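Local coordinates for macrolide export ATP-binding/permease protein MacB (Actinobacillus actinomycetemcomitans, PDB 3FTJ) that probably exports macrolides across the inner membrane as the non-canonical ABC transporter of the tripartite MacAB-TdeA efflux system, this chain being its periplasmic region, at residues E6-I11 and M209-I214; N14-F19 and V188-L193; N41-Q46 and T194-S199; I49-P54 and T177-D182. All blocks are in the same frame, centred on the assembly; numbering follows the deposited sequence.

Contact 1: residues E6-I11 and M209-I214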
loop_
_atom_site.group_PDB
_atom_site.type_symbol
_atom_site.label_atom_id
_atom_site.label_comp_id
_atom_site.label_asym_id
_atom_site.label_seq_id
_atom_site.Cartn_x
_atom_site.Cartn_y
_atom_site.Cartn_z
ATOM N N GLU A 6 0.814 0.675 26.014
ATOM C CA GLU A 6 -0.077 -0.471 25.821
ATOM C C GLU A 6 -0.963 -0.379 24.581
ATOM O O GLU A 6 -1.962 -1.093 24.481
ATOM C CB GLU A 6 -0.978 -0.645 27.051
ATOM C CG GLU A 6 -0.251 -1.028 28.330
ATOM C CD GLU A 6 0.228 -2.469 28.317
ATOM O OE1 GLU A 6 0.567 -2.990 29.403
ATOM O OE2 GLU A 6 0.259 -3.081 27.226
ATOM N N ASN A 7 -0.608 0.487 23.638
ATOM C CA ASN A 7 -1.501 0.762 22.517
ATOM C C ASN A 7 -0.819 0.927 21.163
ATOM O O ASN A 7 -1.059 0.131 20.253
ATOM C CB ASN A 7 -2.392 1.964 22.833
ATOM C CG ASN A 7 -3.488 1.626 23.831
ATOM O OD1 ASN A 7 -3.398 1.960 25.013
ATOM N ND2 ASN A 7 -4.526 0.942 23.357
ATOM N N ILE A 8 0.024 1.948 21.018
ATOM C CA ILE A 8 0.714 2.153 19.748
ATOM C C ILE A 8 1.511 0.911 19.382
ATOM O O ILE A 8 2.005 0.788 18.262
ATOM C CB ILE A 8 1.694 3.336 19.771
ATOM C CG1 ILE A 8 1.175 4.470 20.648
ATOM C CG2 ILE A 8 1.961 3.821 18.344
ATOM C CD1 ILE A 8 2.048 5.702 20.578
ATOM N N ARG A 9 1.642 0.007 20.348
ATOM C CA ARG A 9 2.289 -1.285 20.144
ATOM C C ARG A 9 2.105 -1.843 18.734
ATOM O O ARG A 9 1.022 -2.320 18.381
ATOM C CB ARG A 9 1.750 -2.297 21.156
ATOM C CG ARG A 9 2.421 -2.249 22.508
ATOM C CD ARG A 9 3.682 -3.093 22.505
ATOM N NE ARG A 9 4.181 -3.333 23.853
ATOM C CZ ARG A 9 3.587 -4.126 24.736
ATOM N NH1 ARG A 9 2.461 -4.755 24.420
ATOM N NH2 ARG A 9 4.114 -4.284 25.938
ATOM N N GLY A 10 3.168 -1.782 17.935
ATOM C CA GLY A 10 3.185 -2.427 16.637
ATOM C C GLY A 10 2.650 -1.583 15.498
ATOM O O GLY A 10 2.796 -1.953 14.330
ATOM N N ILE A 11 2.025 -0.454 15.823
ATOM C CA ILE A 11 1.503 0.441 14.792
ATOM C C ILE A 11 2.468 1.592 14.499
ATOM O O ILE A 11 2.655 2.489 15.323
ATOM C CB ILE A 11 0.097 1.003 15.151
ATOM C CG1 ILE A 11 -0.905 -0.132 15.390
ATOM C CG2 ILE A 11 -0.424 1.903 14.041
ATOM C CD1 ILE A 11 -1.022 -0.562 16.838
ATOM N N MET A 209 3.260 9.352 8.188
ATOM C CA MET A 209 2.463 8.749 9.245
ATOM C C MET A 209 3.284 7.652 9.896
ATOM O O MET A 209 3.775 6.755 9.219
ATOM C CB MET A 209 1.197 8.114 8.673
ATOM C CG MET A 209 0.237 9.059 7.995
ATOM S SD MET A 209 -0.965 9.738 9.147
ATOM C CE MET A 209 -0.291 11.373 9.433
ATOM N N ASN A 210 3.424 7.726 11.214
ATOM C CA ASN A 210 4.090 6.685 11.983
ATOM C C ASN A 210 3.645 6.736 13.437
ATOM O O ASN A 210 2.734 7.488 13.787
ATOM C CB ASN A 210 5.611 6.819 11.878
ATOM C CG ASN A 210 6.096 8.213 12.201
ATOM O OD1 ASN A 210 5.432 8.964 12.912
ATOM N ND2 ASN A 210 7.263 8.566 11.684
ATOM N N SER A 211 4.291 5.939 14.280
ATOM C CA SER A 211 3.993 5.928 15.710
ATOM C C SER A 211 4.039 7.339 16.297
ATOM O O SER A 211 3.119 7.762 16.997
ATOM C CB SER A 211 4.976 5.024 16.448
ATOM O OG SER A 211 4.566 4.829 17.788
ATOM N N ASP A 212 5.108 8.069 15.995
ATOM C CA ASP A 212 5.259 9.431 16.498
ATOM C C ASP A 212 4.080 10.334 16.126
ATOM O O ASP A 212 3.633 11.145 16.939
ATOM C CB ASP A 212 6.566 10.050 16.005
ATOM C CG ASP A 212 6.800 11.434 16.578
ATOM O OD1 ASP A 212 6.952 11.546 17.818
ATOM O OD2 ASP A 212 6.827 12.411 15.788
ATOM N N THR A 213 3.585 10.197 14.896
ATOM C CA THR A 213 2.431 10.969 14.439
ATOM C C THR A 213 1.179 10.667 15.256
ATOM O O THR A 213 0.489 11.579 15.699
ATOM C CB THR A 213 2.113 10.707 12.954
ATOM O OG1 THR A 213 3.113 11.320 12.134
ATOM C CG2 THR A 213 0.751 11.290 12.596
ATOM N N ILE A 214 0.890 9.384 15.452
ATOM C CA ILE A 214 -0.256 8.986 16.266
ATOM C C ILE A 214 -0.159 9.599 17.659
ATOM O O ILE A 214 -1.098 10.233 18.134
ATOM C CB ILE A 214 -0.368 7.455 16.397
ATOM C CG1 ILE A 214 -0.658 6.810 15.038
ATOM C CG2 ILE A 214 -1.456 7.083 17.400
ATOM C CD1 ILE A 214 -0.683 5.295 15.095
#

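Contact 2: residues N14-F19 and V188-L193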
loop_
_atom_site.group_PDB
_atom_site.type_symbol
_atom_site.label_atom_id
_atom_site.label_comp_id
_atom_site.label_asym_id
_atom_site.label_seq_id
_atom_site.Cartn_x
_atom_site.Cartn_y
_atom_site.Cartn_z
ATOM N N ASN A 14 8.308 0.559 13.450
ATOM C CA ASN A 14 9.436 0.516 12.523
ATOM C C ASN A 14 9.027 0.771 11.073
ATOM O O ASN A 14 9.836 0.608 10.156
ATOM C CB ASN A 14 10.191 -0.810 12.648
ATOM C CG ASN A 14 11.292 -0.759 13.702
ATOM O OD1 ASN A 14 11.983 0.253 13.851
ATOM N ND2 ASN A 14 11.466 -1.859 14.431
ATOM N N THR A 15 7.775 1.170 10.872
ATOM C CA THR A 15 7.288 1.517 9.545
ATOM C C THR A 15 6.747 2.941 9.498
ATOM O O THR A 15 6.192 3.440 10.474
ATOM C CB THR A 15 6.172 0.570 9.089
ATOM O OG1 THR A 15 5.025 0.759 9.921
ATOM C CG2 THR A 15 6.628 -0.879 9.177
ATOM N N MET A 16 6.921 3.593 8.356
ATOM C CA MET A 16 6.362 4.918 8.134
ATOM C C MET A 16 5.710 4.921 6.773
ATOM O O MET A 16 6.232 4.314 5.841
ATOM C CB MET A 16 7.452 5.979 8.159
ATOM C CG MET A 16 8.226 6.018 9.450
ATOM S SD MET A 16 9.532 7.250 9.402
ATOM C CE MET A 16 10.230 6.995 11.034
ATOM N N THR A 17 4.572 5.602 6.661
ATOM C CA THR A 17 3.869 5.721 5.389
ATOM C C THR A 17 3.866 7.175 4.946
ATOM O O THR A 17 3.439 8.063 5.686
ATOM C CB THR A 17 2.418 5.198 5.485
ATOM O OG1 THR A 17 2.426 3.843 5.956
ATOM C CG2 THR A 17 1.720 5.254 4.116
ATOM N N ILE A 18 4.362 7.410 3.739
ATOM C CA ILE A 18 4.408 8.745 3.170
ATOM C C ILE A 18 3.216 8.967 2.233
ATOM O O ILE A 18 2.965 8.158 1.339
ATOM C CB ILE A 18 5.721 8.953 2.416
ATOM C CG1 ILE A 18 6.895 8.522 3.301
ATOM C CG2 ILE A 18 5.867 10.404 1.989
ATOM C CD1 ILE A 18 8.032 7.912 2.548
ATOM N N PHE A 19 2.488 10.060 2.454
ATOM C CA PHE A 19 1.274 10.381 1.707
ATOM C C PHE A 19 1.404 11.716 0.979
ATOM O O PHE A 19 2.082 12.619 1.455
ATOM C CB PHE A 19 0.085 10.509 2.662
ATOM C CG PHE A 19 -0.361 9.212 3.264
ATOM C CD1 PHE A 19 -1.233 8.383 2.585
ATOM C CD2 PHE A 19 0.075 8.832 4.519
ATOM C CE1 PHE A 19 -1.649 7.192 3.136
ATOM C CE2 PHE A 19 -0.343 7.643 5.075
ATOM C CZ PHE A 19 -1.207 6.825 4.384
ATOM N N VAL A 188 15.402 10.051 13.778
ATOM C CA VAL A 188 16.442 10.435 12.826
ATOM C C VAL A 188 16.071 9.957 11.424
ATOM O O VAL A 188 16.267 10.669 10.443
ATOM C CB VAL A 188 17.813 9.843 13.209
ATOM C CG1 VAL A 188 18.807 10.036 12.076
ATOM C CG2 VAL A 188 18.328 10.467 14.508
ATOM N N ALA A 189 15.523 8.748 11.341
ATOM C CA ALA A 189 15.109 8.181 10.061
ATOM C C ALA A 189 14.013 9.023 9.416
ATOM O O ALA A 189 14.047 9.284 8.210
ATOM C CB ALA A 189 14.647 6.750 10.239
ATOM N N GLU A 190 13.042 9.453 10.216
ATOM C CA GLU A 190 11.984 10.308 9.692
ATOM C C GLU A 190 12.595 11.565 9.100
ATOM O O GLU A 190 12.247 11.967 7.993
ATOM C CB GLU A 190 10.959 10.673 10.772
ATOM C CG GLU A 190 9.941 11.706 10.307
ATOM C CD GLU A 190 8.748 11.830 11.243
ATOM O OE1 GLU A 190 8.522 10.902 12.053
ATOM O OE2 GLU A 190 8.040 12.859 11.166
ATOM N N LYS A 191 13.526 12.173 9.832
ATOM C CA LYS A 191 14.138 13.424 9.400
ATOM C C LYS A 191 14.910 13.282 8.094
ATOM O O LYS A 191 14.789 14.126 7.212
ATOM C CB LYS A 191 15.065 13.984 10.484
ATOM C CG LYS A 191 14.335 14.540 11.697
ATOM C CD LYS A 191 15.313 15.080 12.734
ATOM C CE LYS A 191 16.172 16.210 12.163
ATOM N NZ LYS A 191 17.213 16.684 13.137
ATOM N N SER A 192 15.723 12.236 7.985
ATOM C CA SER A 192 16.486 11.997 6.759
ATOM C C SER A 192 15.532 11.783 5.587
ATOM O O SER A 192 15.728 12.309 4.493
ATOM C CB SER A 192 17.372 10.760 6.908
ATOM O OG SER A 192 18.107 10.787 8.118
ATOM N N LEU A 193 14.498 10.992 5.839
ATOM C CA LEU A 193 13.508 10.644 4.841
ATOM C C LEU A 193 12.783 11.900 4.363
ATOM O O LEU A 193 12.583 12.100 3.166
ATOM C CB LEU A 193 12.531 9.649 5.462
ATOM C CG LEU A 193 11.702 8.753 4.561
ATOM C CD1 LEU A 193 11.018 7.693 5.415
ATOM C CD2 LEU A 193 10.688 9.588 3.817
#

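Contact 3: residues N41-Q46 and T194-S199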
loop_
_atom_site.group_PDB
_atom_site.type_symbol
_atom_site.label_atom_id
_atom_site.label_comp_id
_atom_site.label_asym_id
_atom_site.label_seq_id
_atom_site.Cartn_x
_atom_site.Cartn_y
_atom_site.Cartn_z
ATOM N N ASN A 41 12.223 4.305 -5.581
ATOM C CA ASN A 41 13.488 3.686 -5.947
ATOM C C ASN A 41 14.644 4.302 -5.159
ATOM O O ASN A 41 15.477 3.595 -4.601
ATOM C CB ASN A 41 13.728 3.822 -7.450
ATOM C CG ASN A 41 14.943 3.039 -7.922
ATOM O OD1 ASN A 41 15.903 3.615 -8.436
ATOM N ND2 ASN A 41 14.913 1.723 -7.733
ATOM N N THR A 42 14.689 5.626 -5.106
ATOM C CA THR A 42 15.736 6.312 -4.360
ATOM C C THR A 42 15.696 5.979 -2.871
ATOM O O THR A 42 16.738 5.783 -2.235
ATOM C CB THR A 42 15.644 7.813 -4.567
ATOM O OG1 THR A 42 15.808 8.088 -5.961
ATOM C CG2 THR A 42 16.736 8.535 -3.775
ATOM N N LEU A 43 14.495 5.892 -2.314
ATOM C CA LEU A 43 14.342 5.518 -0.912
ATOM C C LEU A 43 14.862 4.106 -0.657
ATOM O O LEU A 43 15.503 3.845 0.357
ATOM C CB LEU A 43 12.880 5.638 -0.473
ATOM C CG LEU A 43 12.316 7.062 -0.391
ATOM C CD1 LEU A 43 10.786 7.052 -0.314
ATOM C CD2 LEU A 43 12.898 7.796 0.804
ATOM N N SER A 44 14.596 3.197 -1.586
ATOM C CA SER A 44 15.005 1.803 -1.415
ATOM C C SER A 44 16.516 1.679 -1.290
ATOM O O SER A 44 17.025 0.653 -0.835
ATOM C CB SER A 44 14.533 0.947 -2.585
ATOM O OG SER A 44 15.169 1.354 -3.784
ATOM N N LYS A 45 17.227 2.729 -1.694
ATOM C CA LYS A 45 18.682 2.705 -1.702
ATOM C C LYS A 45 19.334 3.305 -0.456
ATOM O O LYS A 45 20.536 3.145 -0.251
ATOM C CB LYS A 45 19.219 3.364 -2.973
ATOM C CG LYS A 45 19.011 2.498 -4.202
ATOM C CD LYS A 45 19.260 3.242 -5.491
ATOM C CE LYS A 45 19.131 2.282 -6.674
ATOM N NZ LYS A 45 19.146 2.975 -7.997
ATOM N N GLN A 46 18.554 3.994 0.370
ATOM C CA GLN A 46 19.090 4.553 1.607
ATOM C C GLN A 46 19.485 3.411 2.528
ATOM O O GLN A 46 18.818 2.378 2.576
ATOM C CB GLN A 46 18.075 5.470 2.295
ATOM C CG GLN A 46 17.600 6.610 1.421
ATOM C CD GLN A 46 18.712 7.178 0.558
ATOM O OE1 GLN A 46 18.631 7.159 -0.673
ATOM N NE2 GLN A 46 19.760 7.679 1.198
ATOM N N THR A 194 12.398 12.750 5.312
ATOM C CA THR A 194 11.752 14.023 5.006
ATOM C C THR A 194 12.658 14.927 4.190
ATOM O O THR A 194 12.237 15.518 3.202
ATOM C CB THR A 194 11.366 14.775 6.276
ATOM O OG1 THR A 194 10.404 14.009 7.009
ATOM C CG2 THR A 194 10.775 16.139 5.929
ATOM N N GLU A 195 13.911 15.048 4.602
ATOM C CA GLU A 195 14.825 15.908 3.866
ATOM C C GLU A 195 15.076 15.409 2.446
ATOM O O GLU A 195 15.114 16.202 1.513
ATOM C CB GLU A 195 16.128 16.122 4.641
ATOM C CG GLU A 195 15.953 17.119 5.771
ATOM C CD GLU A 195 15.126 18.332 5.342
ATOM O OE1 GLU A 195 15.474 18.960 4.316
ATOM O OE2 GLU A 195 14.125 18.657 6.026
ATOM N N LEU A 196 15.221 14.095 2.282
ATOM C CA LEU A 196 15.454 13.526 0.959
ATOM C C LEU A 196 14.272 13.800 0.021
ATOM O O LEU A 196 14.459 14.276 -1.105
ATOM C CB LEU A 196 15.736 12.025 1.048
ATOM C CG LEU A 196 15.938 11.243 -0.259
ATOM C CD1 LEU A 196 17.077 11.813 -1.095
ATOM C CD2 LEU A 196 16.191 9.770 0.048
ATOM N N LEU A 197 13.058 13.522 0.496
ATOM C CA LEU A 197 11.856 13.730 -0.314
ATOM C C LEU A 197 11.584 15.192 -0.640
ATOM O O LEU A 197 11.106 15.497 -1.732
ATOM C CB LEU A 197 10.628 13.105 0.348
ATOM C CG LEU A 197 10.490 11.599 0.177
ATOM C CD1 LEU A 197 9.499 11.066 1.182
ATOM C CD2 LEU A 197 10.053 11.254 -1.246
ATOM N N LYS A 198 11.853 16.090 0.308
ATOM C CA LYS A 198 11.818 17.528 0.026
ATOM C C LYS A 198 12.796 17.902 -1.091
ATOM O O LYS A 198 12.455 18.664 -1.989
ATOM C CB LYS A 198 12.136 18.354 1.279
ATOM C CG LYS A 198 11.118 18.204 2.396
ATOM C CD LYS A 198 11.596 18.829 3.698
ATOM C CE LYS A 198 11.619 20.347 3.618
ATOM N NZ LYS A 198 11.813 20.936 4.981
ATOM N N SER A 199 14.014 17.373 -1.014
ATOM C CA SER A 199 15.037 17.594 -2.035
ATOM C C SER A 199 14.557 17.079 -3.394
ATOM O O SER A 199 14.730 17.733 -4.430
ATOM C CB SER A 199 16.328 16.877 -1.634
ATOM O OG SER A 199 17.371 17.111 -2.564
#

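Contact 4: residues I49-P54 and T177-D182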
loop_
_atom_site.group_PDB
_atom_site.type_symbol
_atom_site.label_atom_id
_atom_site.label_comp_id
_atom_site.label_asym_id
_atom_site.label_seq_id
_atom_site.Cartn_x
_atom_site.Cartn_y
_atom_site.Cartn_z
ATOM N N ILE A 49 17.060 2.152 5.251
ATOM C CA ILE A 49 15.757 1.676 4.795
ATOM C C ILE A 49 15.806 0.201 4.387
ATOM O O ILE A 49 16.624 -0.199 3.563
ATOM C CB ILE A 49 15.213 2.553 3.643
ATOM C CG1 ILE A 49 14.757 3.905 4.189
ATOM C CG2 ILE A 49 14.045 1.861 2.942
ATOM C CD1 ILE A 49 14.451 4.938 3.119
ATOM N N GLN A 50 14.928 -0.599 4.978
ATOM C CA GLN A 50 14.931 -2.046 4.780
ATOM C C GLN A 50 14.033 -2.495 3.618
ATOM O O GLN A 50 14.352 -3.445 2.905
ATOM C CB GLN A 50 14.513 -2.748 6.075
ATOM C CG GLN A 50 14.410 -4.253 5.956
ATOM C CD GLN A 50 14.141 -4.933 7.290
ATOM O OE1 GLN A 50 13.934 -6.148 7.351
ATOM N NE2 GLN A 50 14.144 -4.152 8.367
ATOM N N SER A 51 12.906 -1.818 3.437
ATOM C CA SER A 51 12.040 -2.098 2.297
ATOM C C SER A 51 11.138 -0.914 1.983
ATOM O O SER A 51 10.839 -0.093 2.848
ATOM C CB SER A 51 11.192 -3.346 2.541
ATOM O OG SER A 51 10.137 -3.078 3.450
ATOM N N VAL A 52 10.714 -0.844 0.728
ATOM C CA VAL A 52 9.869 0.236 0.243
ATOM C C VAL A 52 8.693 -0.339 -0.551
ATOM O O VAL A 52 8.887 -1.130 -1.477
ATOM C CB VAL A 52 10.678 1.176 -0.654
ATOM C CG1 VAL A 52 9.800 2.294 -1.199
ATOM C CG2 VAL A 52 11.874 1.738 0.124
ATOM N N THR A 53 7.480 0.066 -0.187
ATOM C CA THR A 53 6.278 -0.413 -0.857
ATOM C C THR A 53 5.448 0.729 -1.425
ATOM O O THR A 53 4.832 1.480 -0.675
ATOM C CB THR A 53 5.405 -1.203 0.118
ATOM O OG1 THR A 53 6.172 -2.290 0.648
ATOM C CG2 THR A 53 4.176 -1.738 -0.586
ATOM N N PRO A 54 5.438 0.871 -2.753
ATOM C CA PRO A 54 4.596 1.870 -3.422
ATOM C C PRO A 54 3.131 1.459 -3.307
ATOM O O PRO A 54 2.853 0.272 -3.194
ATOM C CB PRO A 54 5.052 1.795 -4.885
ATOM C CG PRO A 54 6.368 1.047 -4.856
ATOM C CD PRO A 54 6.277 0.117 -3.700
ATOM N N THR A 177 5.076 3.112 1.707
ATOM C CA THR A 177 5.398 2.661 3.051
ATOM C C THR A 177 6.830 2.137 3.087
ATOM O O THR A 177 7.212 1.309 2.261
ATOM C CB THR A 177 4.425 1.586 3.552
ATOM O OG1 THR A 177 3.086 2.102 3.517
ATOM C CG2 THR A 177 4.773 1.183 4.980
ATOM N N VAL A 178 7.618 2.643 4.034
ATOM C CA VAL A 178 9.004 2.226 4.191
ATOM C C VAL A 178 9.156 1.448 5.493
ATOM O O VAL A 178 8.517 1.768 6.497
ATOM C CB VAL A 178 9.993 3.430 4.197
ATOM C CG1 VAL A 178 9.789 4.322 2.977
ATOM C CG2 VAL A 178 9.849 4.236 5.461
ATOM N N LYS A 179 9.985 0.411 5.463
ATOM C CA LYS A 179 10.339 -0.312 6.674
ATOM C C LYS A 179 11.707 0.188 7.081
ATOM O O LYS A 179 12.660 0.118 6.302
ATOM C CB LYS A 179 10.386 -1.816 6.415
ATOM C CG LYS A 179 9.943 -2.682 7.591
ATOM C CD LYS A 179 10.955 -2.685 8.727
ATOM C CE LYS A 179 10.608 -3.762 9.755
ATOM N NZ LYS A 179 11.601 -3.858 10.866
ATOM N N ILE A 180 11.787 0.713 8.299
ATOM C CA ILE A 180 13.013 1.303 8.822
ATOM C C ILE A 180 13.970 0.220 9.330
ATOM O O ILE A 180 13.536 -0.785 9.898
ATOM C CB ILE A 180 12.677 2.304 9.954
ATOM C CG1 ILE A 180 12.116 3.594 9.364
ATOM C CG2 ILE A 180 13.886 2.627 10.781
ATOM C CD1 ILE A 180 13.029 4.234 8.344
ATOM N N SER A 181 15.266 0.415 9.097
ATOM C CA SER A 181 16.284 -0.484 9.637
ATOM C C SER A 181 16.055 -0.681 11.132
ATOM O O SER A 181 15.767 0.270 11.860
ATOM C CB SER A 181 17.698 0.064 9.393
ATOM O OG SER A 181 17.998 0.138 8.005
ATOM N N ASP A 182 16.183 -1.924 11.580
ATOM C CA ASP A 182 15.949 -2.262 12.977
ATOM C C ASP A 182 16.843 -1.454 13.924
ATOM O O ASP A 182 16.432 -1.104 15.029
ATOM C CB ASP A 182 16.162 -3.766 13.201
ATOM C CG ASP A 182 15.409 -4.627 12.189
ATOM O OD1 ASP A 182 15.790 -5.808 12.014
ATOM O OD2 ASP A 182 14.440 -4.128 11.570
HETATM O O HOH W 1 7.833 -1.592 3.017
#

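Contact 1: residues E6-I11 and M209-I214
Two isoleucines from 6-11 meet the first turn of the helix that starts at Ser211, and together the segments bury 210 Å². The firm apolar contact is at Ile214, whose CD1 lies 3.6 Å from CG2 of Ile11. The two side chains cross at about a right angle, and one methyl of each does the touching. In Ile11, CG2 stands anti to the backbone N, while CG1 and the end of the chain lead away from the helix. Ile8, unlike Ile11, points its CB toward the helix, but it meets Ile214 more loosely, its CG2 being 4.4 Å from Ile214 CD1. The carbonyl O of Ile11 lies 3.6 Å from CB of Ser211. The other side of 6-11 is open surface: Arg9 turns away, and its NH1 makes a long salt bridge of 3.9 Å to Glu6 OE2, by charge alone. The bend is a type II beta turn, closed by a 2.7 Å hydrogen bond from Ile11 N to Ile8 O, with Gly10 at a positive phi of 88°. Asn210 OD1 accepts from Thr213 N at 3.0 Å, nearly along its C=O axis. A beta turn thus packs against an Asn N-capped helix start, at the periphery of the periplasmic domain.

Contact 2: residues N14-F19 and V188-L193
Met16 is the first residue of 14-19 to reach the helix 188-193, and its CB points toward it. Its CG lies anti to the carbonyl carbon (chi1 -59°), and the chain then runs fully extended, so that the thioether spans the gap and crosses Glu190 at about a right angle. The terminal CE comes to 3.8 Å from Glu190 CB, while Met16 SD lies 3.9 Å from Glu190 CA; what it touches is therefore the backbone and the root of the glutamate. The same methyl grazes Ala189, with Met16 CE 4.5 Å from Ala189 CB, and SD faces Leu193 CD1 at 4.3 Å. The polar end of Glu190 leaves this apolar patch, its OE1 being hydrogen-bonded to Asn210 ND2. Thr17 points away from the helix, in keeping with the alternation of a strand, and its hydroxyl bonds to that of Thr177. Ile18 again points toward the helix and meets Leu193 tip to tip. Ile18 CD1 stands only 3.4 Å from Leu193 CD2, tighter than usual van der Waals contact, and chi2 of Ile18 (146°) is far from a staggered value. The axes of the short segments approach to 10.5 Å and run 26° apart, nearly aligned in direction, with one layer of side chains between them. Strand 15-20 is hydrogen-bonded to strand 175-180 and to strand 206-209, and helix 186-201 packs over all three: Leu193 also touches Val178 and Ile208, Ala189 touches Ile180, and Ile18 continues on to Leu197.

Contact 3: residues N41-Q46 and T194-S199
Leu196 is the first residue of 194-199 to meet 41-46, and it carries most of the contact: its CB points toward the opposing segment, and CG stands anti to the backbone N (chi1 177°), which thrusts the branched end straight across. A single methyl, CD2, does the work. It lies 3.9 Å from Leu43 CD2, where the two leucines slide past each other in opposite directions. On one flank the same Leu196 CD2 reaches CG2 of Thr42 at 4.1 Å, the side chains crossing obliquely. On another it meets Gln46 tip to tip, with Gln46 CG at 3.7 Å; a bend at chi2 (-38°) folds the glutamine chain there. One methyl is thus held among Thr42, Leu43 and Gln46 of the opposing segment. Leu197 follows, its CB directed across the line of approach but its end drawn nearer, so that CD2 lies a loose 4.4 Å from Leu43 CD1. Farther round the helix, Lys198 NZ forms a salt bridge with Glu195 OE2 at 3.4 Å, weak as a hydrogen bond, on the side remote from 41-46. No hydrogen bond joins the two segments, and their meeting is essentially apolar. Leu43 also reaches Ile49 and Val52 of strand 49-64, and both Leu43 and Leu197 touch Ile18 of strand 15-20, so helices 37-44 and 186-201 lie next to each other over the same sheet.

Contact 4: residues I49-P54 and T177-D182
Gln50 and Lys179 lie side by side and point the same way, Gln50 NE2 passing 3.5 Å from Lys179 CD. Gln50 is extended, with CG anti to the backbone N, whereas Lys179 is bent at chi2 (-72°), and both ends arrive at Asp182. There OD2 accepts from Lys179 NZ at 2.9 Å through its syn lone pair, a salt bridge, and from Gln50 NE2 at 3.2 Å from above the carboxylate plane; the amide and carboxylate planes stand 62° apart. Ser51 and Lys179 share a face of the sheet, Ser51 OG lying against Lys179 CB. Val52 and Val178 take the opposite face, as a non-hydrogen-bonded pair with Val52 CG2 a loose 4.4 Å from Val178 CG1.

The backbones are antiparallel. Thr53 and Thr177 form a hydrogen-bonded pair, Thr53 N giving to Thr177 O at 2.8 Å and Thr177 N to Thr53 O. Next to it, Lys179 N donates to Ser51 O, almost straight at 167°. Gln50 and Ser51 then both face Lys179 in a classic beta bulge: Gln50 N reaches Lys179 O at 2.7 Å, and Ser51 N reaches it only weakly, at 3.5 Å. A water bridges Ser51 OG and Thr53 OG1 and donates to Thr177 O. By shifting the register, the bulge turns Gln50 toward 177-182, and Asp182 receives two donors. This double grip would probably stabilise the carboxylate as an anion, while the valine pair on the other face contributes only apolar contact.

Contact 2 is the buried one, contacts 3 and 4 are partly buried, and contact 1 lies on the surface, its centre about 18 Å from the chain's centre. Contacts 2 and 3 use successive turns of helix 186-201, one against strand 15-20 and the other against helix 37-44, and Ile18, Leu43, Leu193 and Leu197 form a continuous apolar layer between them. Contact 4 supplies the sheet beneath: strand 175-180 pairs with strand 15-20 as well as 49-64. Its cohesion is mainly hydrogen bonding, with a charged group at its exposed end, whereas the other three make no hydrogen bond across their segments. Contacts 1 and 2 meet where Asn210 joins Glu190.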